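Local coordinates for DUF3836 domain-containing protein (Parabacteroides distasonis ATCC 8503, PDB 4R03) that is of unknown function but folds as a single-layer antiparallel sheet of a kind thought to have evolved from beta-hairpin repeats, at residues Trp59-Tyr67 / Asn79-Phe90. Sequence-based numbering, arbitrary orientation.
Sequences WVPFYQITY and NYGMWDKKKKNF. With PO4 (phosphate ion), chain D.
T66 and N79 form one hydrogen-bonded antiparallel pair and Q64 and G81 the next, with the axes of strands 59-67 and 79-84 lying 4.4 Å apart at 160°. The N of Q64 reaches the O of G81 at 2.9 Å, and G81 N returns the bond to Q64 O. Beyond the non-hydrogen-bonded pair of Y63 and M82 (a selenomethionine), W83 N donates to F62 O (2.9 Å) from well above the carbonyl plane; a water bridges this oxygen to W83 O. Here strand 59-67 carries a classic beta bulge, F62 and Y63 both facing A49 of strand 44-53.

On the face carrying Q64, its CB sits over the centre of the F90 ring, 3.5 Å from the centroid, while its amide, inclined 30° to the ring, runs on past CD2 and CE2. The opposite face of F90 takes CE3 of W83, and P61 in turn lays CG over the six-membered ring of W83, 3.8 Å from its centroid. W83 CG stands anti to the backbone N (chi1 -177°), which brings the indole against the proline. Replacing F90 with an alanine would probably leave Q64 CB and the CE3 edge of the W83 indole without the ring they share and open a gap between them. Further along, a water joins T66 OG1 to N79 OD1, whereas N79 ND2 bonds to N96.

Across the sheet, the Y80 ring places CE2 over one face of the Y63 ring, 3.5 Å from CG, and its edge meets I65 CG1.

Such cross-strand pairing is characteristic of a beta hairpin, here strands 58-69 and 75-84 of the single-layer antiparallel DUF3836 sheet, with the returning chain folding F90 back over one face.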
ATOM      1  N   TRP A  59       5.466 -10.461  -8.157  1.00 13.00           N
ATOM      2  CA  TRP A  59       5.388  -9.319  -7.265  1.00 12.65           C
ATOM      3  C   TRP A  59       6.624  -9.268  -6.379  1.00 14.16           C
ATOM      4  O   TRP A  59       6.975 -10.282  -5.727  1.00 15.56           O
ATOM      5  CB  TRP A  59       4.131  -9.443  -6.411  1.00 12.97           C
ATOM      6  CG  TRP A  59       2.840  -9.283  -7.146  1.00 13.18           C
ATOM      7  CD1 TRP A  59       1.886 -10.243  -7.303  1.00 13.42           C
ATOM      8  CD2 TRP A  59       2.334  -8.116  -7.778  1.00 12.22           C
ATOM      9  NE1 TRP A  59       0.839  -9.756  -8.032  1.00 13.91           N
ATOM     10  CE2 TRP A  59       1.074  -8.449  -8.337  1.00 13.31           C
ATOM     11  CE3 TRP A  59       2.819  -6.820  -7.963  1.00 12.60           C
ATOM     12  CZ2 TRP A  59       0.321  -7.526  -9.094  1.00 12.62           C
ATOM     13  CZ3 TRP A  59       2.038  -5.902  -8.708  1.00 12.92           C
ATOM     14  CH2 TRP A  59       0.801  -6.280  -9.227  1.00 12.79           C
ATOM     15  N   VAL A  60       7.261  -8.102  -6.315  1.00 12.84           N
ATOM     16  CA  VAL A  60       8.455  -7.876  -5.512  1.00 13.63           C
ATOM     17  C   VAL A  60       8.129  -6.704  -4.551  1.00 13.66           C
ATOM     18  O   VAL A  60       7.600  -5.681  -4.983  1.00 13.54           O
ATOM     19  CB  VAL A  60       9.641  -7.490  -6.367  1.00 14.53           C
ATOM     20  CG1 VAL A  60      10.864  -7.370  -5.513  1.00 16.28           C
ATOM     21  CG2 VAL A  60       9.860  -8.558  -7.435  1.00 15.66           C
ATOM     22  N   PRO A  61       8.470  -6.856  -3.270  1.00 13.50           N
ATOM     23  CA  PRO A  61       8.193  -5.749  -2.346  1.00 14.22           C
ATOM     24  C   PRO A  61       8.862  -4.469  -2.765  1.00 13.18           C
ATOM     25  O   PRO A  61      10.008  -4.478  -3.289  1.00 14.25           O
ATOM     26  CB  PRO A  61       8.778  -6.208  -1.007  1.00 15.05           C
ATOM     27  CG  PRO A  61       9.155  -7.564  -1.165  1.00 17.12           C
ATOM     28  CD  PRO A  61       9.146  -7.975  -2.618  1.00 15.93           C
ATOM     29  N   PHE A  62       8.162  -3.336  -2.560  1.00 12.88           N
ATOM     30  CA  PHE A  62       8.594  -2.038  -2.944  1.00 13.97           C
ATOM     31  C   PHE A  62       8.679  -1.068  -1.765  1.00 13.73           C
ATOM     32  O   PHE A  62       9.739  -0.483  -1.511  1.00 13.74           O
ATOM     33  CB  PHE A  62       7.716  -1.458  -4.085  1.00 16.86           C
ATOM     34  CG  PHE A  62       8.247  -0.200  -4.645  1.00 21.07           C
ATOM     35  CD1 PHE A  62       9.530  -0.152  -5.164  1.00 23.58           C
ATOM     36  CD2 PHE A  62       7.515   0.939  -4.625  1.00 28.79           C
ATOM     37  CE1 PHE A  62      10.069   1.018  -5.657  1.00 29.17           C
ATOM     38  CE2 PHE A  62       8.056   2.147  -5.125  1.00 31.38           C
ATOM     39  CZ  PHE A  62       9.332   2.171  -5.624  1.00 30.99           C
ATOM     40  N   TYR A  63       7.592  -0.939  -1.005  1.00 12.34           N
ATOM     41  CA  TYR A  63       7.592  -0.143   0.228  1.00 12.91           C
ATOM     42  C   TYR A  63       6.614  -0.662   1.208  1.00 13.25           C
ATOM     43  O   TYR A  63       5.730  -1.473   0.895  1.00 13.17           O
ATOM     44  CB  TYR A  63       7.385   1.361  -0.027  1.00 14.11           C
ATOM     45  CG  TYR A  63       5.990   1.808  -0.491  1.00 14.76           C
ATOM     46  CD1 TYR A  63       4.921   1.756   0.388  1.00 15.71           C
ATOM     47  CD2 TYR A  63       5.773   2.275  -1.754  1.00 16.82           C
ATOM     48  CE1 TYR A  63       3.621   2.219   0.014  1.00 16.93           C
ATOM     49  CE2 TYR A  63       4.470   2.752  -2.136  1.00 16.94           C
ATOM     50  CZ  TYR A  63       3.456   2.698  -1.235  1.00 16.91           C
ATOM     51  OH  TYR A  63       2.146   3.093  -1.576  1.00 21.41           O
ATOM     52  N   GLN A  64       6.733  -0.191   2.439  1.00 13.22           N
ATOM     53  CA  GLN A  64       5.884  -0.592   3.549  1.00 13.48           C
ATOM     54  C   GLN A  64       5.597   0.664   4.385  1.00 14.83           C
ATOM     55  O   GLN A  64       6.529   1.413   4.706  1.00 14.81           O
ATOM     56  CB  GLN A  64       6.540  -1.614   4.439  1.00 15.13           C
ATOM     57  CG  GLN A  64       5.719  -2.010   5.623  1.00 17.36           C
ATOM     58  CD  GLN A  64       6.442  -2.960   6.532  1.00 21.49           C
ATOM     59  OE1 GLN A  64       7.381  -2.573   7.250  1.00 23.58           O
ATOM     60  NE2 GLN A  64       6.012  -4.201   6.524  1.00 22.60           N
ATOM     61  N   ILE A  65       4.324   0.907   4.709  1.00 13.84           N
ATOM     62  CA  ILE A  65       3.982   2.007   5.616  1.00 13.40           C
ATOM     63  C   ILE A  65       3.282   1.404   6.826  1.00 14.30           C
ATOM     64  O   ILE A  65       2.447   0.491   6.701  1.00 14.57           O
ATOM     65  CB  ILE A  65       3.053   2.985   4.907  1.00 14.44           C
ATOM     66  CG1 ILE A  65       3.636   3.493   3.592  1.00 15.80           C
ATOM     67  CG2 ILE A  65       2.616   4.148   5.870  1.00 15.06           C
ATOM     68  CD1 ILE A  65       2.785   4.413   2.827  1.00 15.87           C
ATOM     69  N   THR A  66       3.635   1.891   8.030  1.00 14.05           N
ATOM     70  CA  THR A  66       2.906   1.549   9.241  1.00 15.24           C
ATOM     71  C   THR A  66       2.226   2.802   9.816  1.00 13.98           C
ATOM     72  O   THR A  66       2.649   3.919   9.555  1.00 15.38           O
ATOM     73  CB  THR A  66       3.768   0.876  10.316  1.00 16.91           C
ATOM     74  OG1 THR A  66       4.854   1.740  10.634  1.00 18.78           O
ATOM     75  CG2 THR A  66       4.302  -0.454   9.847  1.00 17.44           C
ATOM     76  N   TYR A  67       1.109   2.566  10.465  1.00 14.79           N
ATOM     77  CA  TYR A  67       0.156   3.660  10.880  1.00 15.72           C
ATOM     78  C   TYR A  67      -0.102   3.564  12.369  1.00 16.51           C
ATOM     79  O   TYR A  67      -0.391   2.517  12.890  1.00 18.76           O
ATOM     80  CB  TYR A  67      -1.180   3.575  10.154  1.00 16.42           C
ATOM     81  CG  TYR A  67      -1.036   3.564   8.665  1.00 14.67           C
ATOM     82  CD1 TYR A  67      -0.801   2.353   7.981  1.00 16.10           C
ATOM     83  CD2 TYR A  67      -1.158   4.717   7.918  1.00 15.12           C
ATOM     84  CE1 TYR A  67      -0.630   2.365   6.588  1.00 14.83           C
ATOM     85  CE2 TYR A  67      -0.977   4.737   6.518  1.00 15.51           C
ATOM     86  CZ  TYR A  67      -0.712   3.543   5.870  1.00 14.98           C
ATOM     87  OH  TYR A  67      -0.593   3.566   4.523  1.00 15.81           O
ATOM     88  N   ASN A  79       4.874   5.817   9.118  1.00 16.52           N
ATOM     89  CA  ASN A  79       6.307   5.525   9.004  1.00 16.46           C
ATOM     90  C   ASN A  79       6.495   4.667   7.746  1.00 15.48           C
ATOM     91  O   ASN A  79       5.873   3.588   7.634  1.00 16.33           O
ATOM     92  CB  ASN A  79       6.780   4.764  10.191  1.00 17.74           C
ATOM     93  CG  ASN A  79       8.298   4.503  10.159  1.00 22.31           C
ATOM     94  OD1 ASN A  79       8.754   3.398   9.872  1.00 26.40           O
ATOM     95  ND2 ASN A  79       9.064   5.527  10.475  1.00 23.54           N
ATOM     96  N   TYR A  80       7.274   5.190   6.821  1.00 14.64           N
ATOM     97  CA  TYR A  80       7.447   4.609   5.496  1.00 14.52           C
ATOM     98  C   TYR A  80       8.877   4.128   5.376  1.00 16.68           C
ATOM     99  O   TYR A  80       9.815   4.818   5.800  1.00 16.45           O
ATOM    100  CB  TYR A  80       7.153   5.691   4.436  1.00 16.70           C
ATOM    101  CG  TYR A  80       7.638   5.452   3.043  1.00 17.86           C
ATOM    102  CD1 TYR A  80       8.967   5.718   2.662  1.00 18.28           C
ATOM    103  CD2 TYR A  80       6.758   5.047   2.026  1.00 18.23           C
ATOM    104  CE1 TYR A  80       9.380   5.514   1.350  1.00 20.27           C
ATOM    105  CE2 TYR A  80       7.171   4.868   0.758  1.00 19.26           C
ATOM    106  CZ  TYR A  80       8.469   5.102   0.410  1.00 20.61           C
ATOM    107  OH  TYR A  80       8.925   4.937  -0.892  1.00 23.67           O
ATOM    108  N   GLY A  81       9.062   3.001   4.705  1.00 14.75           N
ATOM    109  CA  GLY A  81      10.401   2.521   4.343  1.00 13.85           C
ATOM    110  C   GLY A  81      10.347   1.770   3.023  1.00 14.93           C
ATOM    111  O   GLY A  81       9.331   1.148   2.749  1.00 13.98           O
HETATM  112  N   MSE A  82      11.405   1.871   2.215  1.00 15.39           N
HETATM  113  CA  MSE A  82      11.535   1.153   0.954  1.00 15.20           C
HETATM  114  C   MSE A  82      12.246  -0.166   1.183  1.00 16.56           C
HETATM  115  O   MSE A  82      13.163  -0.292   2.007  1.00 15.17           O
HETATM  116  CB  MSE A  82      12.241   1.994  -0.090  1.00 17.64           C
HETATM  117  CG  MSE A  82      11.445   3.132  -0.474  1.00 23.78           C
HETATM  118 SE   MSE A  82      12.267   4.146  -1.870  0.75 28.83          SE
HETATM  119  CE  MSE A  82      13.165   2.751  -2.791  1.00 19.03           C
ATOM    120  N   TRP A  83      11.850  -1.158   0.372  1.00 13.57           N
ATOM    121  CA  TRP A  83      12.503  -2.473   0.390  1.00 13.91           C
ATOM    122  C   TRP A  83      13.968  -2.374  -0.048  1.00 14.04           C
ATOM    123  O   TRP A  83      14.284  -1.800  -1.059  1.00 15.55           O
ATOM    124  CB  TRP A  83      11.784  -3.381  -0.607  1.00 14.26           C
ATOM    125  CG  TRP A  83      12.280  -4.783  -0.669  1.00 14.34           C
ATOM    126  CD1 TRP A  83      12.877  -5.369  -1.746  1.00 15.82           C
ATOM    127  CD2 TRP A  83      12.136  -5.791   0.319  1.00 14.64           C
ATOM    128  NE1 TRP A  83      13.095  -6.683  -1.480  1.00 16.23           N
ATOM    129  CE2 TRP A  83      12.696  -6.978  -0.211  1.00 15.49           C
ATOM    130  CE3 TRP A  83      11.576  -5.836   1.593  1.00 15.46           C
ATOM    131  CZ2 TRP A  83      12.682  -8.178   0.494  1.00 18.26           C
ATOM    132  CZ3 TRP A  83      11.592  -7.009   2.298  1.00 18.02           C
ATOM    133  CH2 TRP A  83      12.164  -8.186   1.734  1.00 18.51           C
ATOM    134  N   ASP A  84      14.808  -2.954   0.779  1.00 14.85           N
ATOM    135  CA  ASP A  84      16.244  -3.117   0.513  1.00 16.34           C
ATOM    136  C   ASP A  84      16.455  -4.583   0.078  1.00 14.89           C
ATOM    137  O   ASP A  84      16.256  -5.492   0.864  1.00 15.65           O
ATOM    138  CB  ASP A  84      17.020  -2.805   1.786  1.00 17.15           C
ATOM    139  CG  ASP A  84      18.502  -2.848   1.573  1.00 22.72           C
ATOM    140  OD1 ASP A  84      18.965  -3.793   0.926  1.00 21.24           O
ATOM    141  OD2 ASP A  84      19.159  -1.897   2.029  1.00 24.90           O
ATOM    142  N   LYS A  85      16.729  -4.756  -1.192  1.00 17.19           N
ATOM    143  CA  LYS A  85      16.799  -6.095  -1.824  1.00 17.38           C
ATOM    144  C   LYS A  85      17.955  -6.957  -1.294  1.00 20.50           C
ATOM    145  O   LYS A  85      17.889  -8.170  -1.390  1.00 19.78           O
ATOM    146  CB  LYS A  85      16.868  -5.936  -3.341  1.00 19.53           C
ATOM    147  CG  LYS A  85      18.116  -5.128  -3.825  1.00 24.45           C
ATOM    148  CD  LYS A  85      19.146  -5.945  -4.517  1.00 26.63           C
ATOM    149  CE  LYS A  85      20.194  -5.035  -5.154  1.00 28.29           C
ATOM    150  NZ  LYS A  85      21.310  -5.828  -5.561  1.00 33.10           N
ATOM    151  N   LYS A  86      18.960  -6.330  -0.693  1.00 21.89           N
ATOM    152  CA  LYS A  86      20.052  -7.086  -0.066  0.50 24.59           C
ATOM    153  C   LYS A  86      19.718  -7.475   1.371  1.00 25.87           C
ATOM    154  O   LYS A  86      19.827  -8.639   1.763  1.00 25.61           O
ATOM    155  CB  LYS A  86      21.341  -6.259  -0.136  0.50 27.21           C
ATOM    156  CG  LYS A  86      22.607  -7.064   0.052  0.50 30.94           C
ATOM    157  CD  LYS A  86      23.831  -6.199  -0.216  0.50 31.87           C
ATOM    158  CE  LYS A  86      25.108  -6.838   0.359  0.50 36.14           C
ATOM    159  NZ  LYS A  86      26.125  -5.778   0.705  0.50 38.70           N
ATOM    160  N   LYS A  87      19.276  -6.504   2.165  1.00 23.68           N
ATOM    161  CA  LYS A  87      18.903  -6.739   3.555  1.00 24.13           C
ATOM    162  C   LYS A  87      17.582  -7.461   3.817  1.00 23.43           C
ATOM    163  O   LYS A  87      17.328  -8.000   4.907  1.00 24.04           O
ATOM    164  CB  LYS A  87      18.923  -5.389   4.291  1.00 27.23           C
ATOM    165  CG  LYS A  87      20.293  -4.733   4.301  1.00 30.71           C
ATOM    166  CD  LYS A  87      20.317  -3.433   5.113  1.00 36.86           C
ATOM    167  CE  LYS A  87      21.562  -2.596   4.768  1.00 42.03           C
ATOM    168  NZ  LYS A  87      21.473  -1.196   5.317  1.00 45.32           N
ATOM    169  N   LYS A  88      16.688  -7.474   2.814  1.00 19.03           N
ATOM    170  CA  LYS A  88      15.405  -8.115   2.936  1.00 18.79           C
ATOM    171  C   LYS A  88      14.564  -7.501   4.063  1.00 18.32           C
ATOM    172  O   LYS A  88      13.857  -8.200   4.779  1.00 20.08           O
ATOM    173  CB  LYS A  88      15.528  -9.642   3.082  1.00 19.85           C
ATOM    174  CG  LYS A  88      16.455 -10.287   2.035  1.00 19.99           C
ATOM    175  CD  LYS A  88      15.965 -10.036   0.651  1.00 19.14           C
ATOM    176  CE  LYS A  88      16.785 -10.867  -0.406  1.00 18.95           C
ATOM    177  NZ  LYS A  88      16.462 -10.455  -1.774  1.00 17.78           N
ATOM    178  N   ASN A  89      14.576  -6.175   4.079  1.00 18.27           N
ATOM    179  CA  ASN A  89      13.732  -5.428   4.982  1.00 18.18           C
ATOM    180  C   ASN A  89      13.375  -4.094   4.360  1.00 17.06           C
ATOM    181  O   ASN A  89      13.767  -3.784   3.215  1.00 16.05           O
ATOM    182  CB  ASN A  89      14.408  -5.289   6.341  1.00 19.80           C
ATOM    183  CG  ASN A  89      15.667  -4.447   6.289  1.00 19.15           C
ATOM    184  OD1 ASN A  89      15.950  -3.656   5.391  1.00 20.07           O
ATOM    185  ND2 ASN A  89      16.505  -4.691   7.284  1.00 26.37           N
ATOM    186  N   PHE A  90      12.590  -3.306   5.096  1.00 17.26           N
ATOM    187  CA  PHE A  90      12.149  -1.984   4.616  1.00 15.75           C
ATOM    188  C   PHE A  90      12.945  -0.830   5.245  1.00 17.27           C
ATOM    189  O   PHE A  90      12.387   0.177   5.682  1.00 18.67           O
ATOM    190  CB  PHE A  90      10.644  -1.828   4.812  1.00 15.64           C
ATOM    191  CG  PHE A  90       9.827  -2.813   3.999  1.00 13.98           C
ATOM    192  CD1 PHE A  90       9.484  -2.536   2.686  1.00 14.54           C
ATOM    193  CD2 PHE A  90       9.389  -4.002   4.549  1.00 14.45           C
ATOM    194  CE1 PHE A  90       8.741  -3.442   1.928  1.00 14.11           C
ATOM    195  CE2 PHE A  90       8.645  -4.901   3.826  1.00 14.94           C
ATOM    196  CZ  PHE A  90       8.300  -4.594   2.487  1.00 15.73           C
TER
HETATM  197  P   PO4 D 203      -2.479 -10.949  -9.024  0.50 26.44           P
HETATM  198  O1  PO4 D 203      -2.394 -10.467  -7.590  0.50 26.78           O
HETATM  199  O2  PO4 D 203      -1.086 -11.142  -9.488  0.50 26.39           O
HETATM  200  O3  PO4 D 203      -3.213  -9.985  -9.977  0.50 22.35           O
HETATM  201  O4  PO4 D 203      -3.258 -12.244  -9.043  0.50 31.40           O
HETATM  202  O   HOH W   1      12.369  -0.682  -2.991  1.00 26.69           O
HETATM  203  O   HOH W   2       7.284   1.126   9.639  1.00 22.25           O